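Local atomic coordinates of putative lipoprotein (Bacteroides fragilis, PDB entry 3NQI), a protein that is of unknown function but, as a putative lipoprotein of a gut Bacteroides species, is probably attached to the cell envelope through a lipid. Residues I85-K89 and V90-G94. Residues are numbered along the deposited sequence; the frame is centred on the assembly and turned at random.
Sequences ITTPK and VGESG
Thr87 gives its hydroxyl to the backbone of Ser93, OG1 lying 2.9 Å from Ser93 O. The donor sits above the carbonyl plane, 36° out of it, and meets the C=O at 136°. With OG1 turned trans to the backbone N (chi1 -174°), the hydroxyl reaches across to the returning chain and also rests 3.4 Å from Glu92 CB. The second bond belongs to the backbone: Glu92 N to Lys89 O is weak at 3.4 Å and closes a type II beta turn from Lys89 to Glu92. Gly91 supplies the positive phi that this turn needs at its third position, and its N is bonded to Asp95 OD2. The turn reverses the chain where strand 78-87, paired in parallel with strand 148-155, runs out into a surface loop. Apolar contacts flank it. Glu92 lays its CG 3.6 Å from Lys89 CG, and its CB faces Pro88 CD at 4.0 Å. The carboxylate stays beside the lysine chain without a salt bridge, Glu92 OE2 being 4.8 Å from Lys89 NZ. Within the strand, the Ile85 and Thr87 side chains also touch Val153.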
ATOM      1  N   ILE A  85       3.004   4.634 -10.707  1.00 21.44           N
ATOM      2  CA  ILE A  85       3.307   5.046 -12.050  1.00 22.20           C
ATOM      3  C   ILE A  85       4.260   6.264 -12.139  1.00 25.48           C
ATOM      4  O   ILE A  85       4.443   7.010 -11.155  1.00 23.50           O
ATOM      5  CB  ILE A  85       2.039   5.332 -12.860  1.00 27.63           C
ATOM      6  CG1 ILE A  85       1.291   6.510 -12.306  1.00 31.62           C
ATOM      7  CG2 ILE A  85       1.079   4.095 -12.967  1.00 32.65           C
ATOM      8  CD1 ILE A  85       0.942   7.461 -13.393  1.00 39.81           C
ATOM      9  N   THR A  86       4.885   6.444 -13.315  1.00 23.68           N
ATOM     10  CA  THR A  86       5.616   7.648 -13.612  1.00 26.27           C
ATOM     11  C   THR A  86       4.870   8.283 -14.750  1.00 28.17           C
ATOM     12  O   THR A  86       4.331   7.595 -15.584  1.00 29.26           O
ATOM     13  CB  THR A  86       7.042   7.359 -14.108  1.00 30.69           C
ATOM     14  OG1 THR A  86       6.972   6.435 -15.197  1.00 32.15           O
ATOM     15  CG2 THR A  86       7.875   6.735 -12.996  1.00 28.55           C
ATOM     16  N   THR A  87       4.788   9.590 -14.736  1.00 26.79           N
ATOM     17  CA  THR A  87       4.270  10.333 -15.868  1.00 30.11           C
ATOM     18  C   THR A  87       5.026  11.678 -15.791  1.00 28.57           C
ATOM     19  O   THR A  87       5.516  12.023 -14.741  1.00 26.06           O
ATOM     20  CB  THR A  87       2.758  10.488 -15.779  1.00 30.35           C
ATOM     21  OG1 THR A  87       2.283  11.101 -16.972  1.00 37.68           O
ATOM     22  CG2 THR A  87       2.357  11.357 -14.547  1.00 30.45           C
ATOM     23  N   PRO A  88       5.174  12.388 -16.898  1.00 29.36           N
ATOM     24  CA  PRO A  88       6.040  13.579 -16.824  1.00 31.94           C
ATOM     25  C   PRO A  88       5.527  14.699 -15.938  1.00 30.41           C
ATOM     26  O   PRO A  88       6.296  15.295 -15.224  1.00 29.14           O
ATOM     27  CB  PRO A  88       6.098  14.052 -18.278  1.00 33.19           C
ATOM     28  CG  PRO A  88       5.822  12.846 -19.064  1.00 34.16           C
ATOM     29  CD  PRO A  88       4.832  12.060 -18.291  1.00 31.82           C
ATOM     30  N   LYS A  89       4.233  14.976 -16.001  1.00 31.57           N
ATOM     31  CA  LYS A  89       3.622  16.054 -15.228  1.00 31.43           C
ATOM     32  C   LYS A  89       2.105  15.857 -15.072  1.00 32.59           C
ATOM     33  O   LYS A  89       1.529  14.977 -15.694  1.00 33.27           O
ATOM     34  CB  LYS A  89       3.899  17.378 -15.921  1.00 33.60           C
ATOM     35  CG  LYS A  89       3.326  17.485 -17.344  1.00 39.65           C
ATOM     36  CD  LYS A  89       3.678  18.832 -18.025  1.00 44.71           C
ATOM     37  CE  LYS A  89       3.062  18.886 -19.402  1.00 49.48           C
ATOM     38  NZ  LYS A  89       3.269  20.209 -20.033  1.00 55.55           N
ATOM     39  N   VAL A  90       1.454  16.706 -14.288  1.00 32.78           N
ATOM     40  CA  VAL A  90       0.013  16.582 -14.086  1.00 35.36           C
ATOM     41  C   VAL A  90      -0.726  16.731 -15.420  1.00 38.34           C
ATOM     42  O   VAL A  90      -0.411  17.607 -16.204  1.00 39.79           O
ATOM     43  CB  VAL A  90      -0.498  17.599 -13.061  1.00 36.26           C
ATOM     44  CG1 VAL A  90      -2.024  17.605 -13.026  1.00 34.00           C
ATOM     45  CG2 VAL A  90       0.115  17.297 -11.672  1.00 31.83           C
ATOM     46  N   GLY A  91      -1.680  15.843 -15.692  1.00 42.47           N
ATOM     47  CA  GLY A  91      -2.505  15.935 -16.917  1.00 44.88           C
ATOM     48  C   GLY A  91      -2.045  15.070 -18.083  1.00 47.80           C
ATOM     49  O   GLY A  91      -2.732  15.006 -19.109  1.00 51.08           O
ATOM     50  N   GLU A  92      -0.894  14.411 -17.949  1.00 48.25           N
ATOM     51  CA  GLU A  92      -0.369  13.531 -19.009  1.00 49.49           C
ATOM     52  C   GLU A  92      -0.839  12.106 -18.804  1.00 48.97           C
ATOM     53  O   GLU A  92      -1.357  11.756 -17.750  1.00 46.94           O
ATOM     54  CB  GLU A  92       1.174  13.542 -19.032  1.00 48.95           C
ATOM     55  CG  GLU A  92       1.796  14.908 -19.320  1.00 51.85           C
ATOM     56  CD  GLU A  92       1.869  15.245 -20.789  1.00 57.52           C
ATOM     57  OE1 GLU A  92       0.835  15.210 -21.489  1.00 60.96           O
ATOM     58  OE2 GLU A  92       2.987  15.565 -21.247  1.00 69.88           O
ATOM     59  N   SER A  93      -0.592  11.283 -19.817  1.00 50.66           N
ATOM     60  CA  SER A  93      -0.986   9.870 -19.844  1.00 50.48           C
ATOM     61  C   SER A  93      -0.650   9.063 -18.587  1.00 47.76           C
ATOM     62  O   SER A  93       0.473   9.076 -18.087  1.00 48.57           O
ATOM     63  CB  SER A  93      -0.372   9.175 -21.078  1.00 52.71           C
ATOM     64  OG  SER A  93      -0.451   7.753 -20.970  1.00 58.60           O
ATOM     65  N   GLY A  94      -1.641   8.328 -18.109  1.00 45.40           N
ATOM     66  CA  GLY A  94      -1.529   7.596 -16.863  1.00 42.12           C
ATOM     67  C   GLY A  94      -1.808   8.408 -15.608  1.00 38.87           C
ATOM     68  O   GLY A  94      -1.917   7.819 -14.529  1.00 39.27           O
TER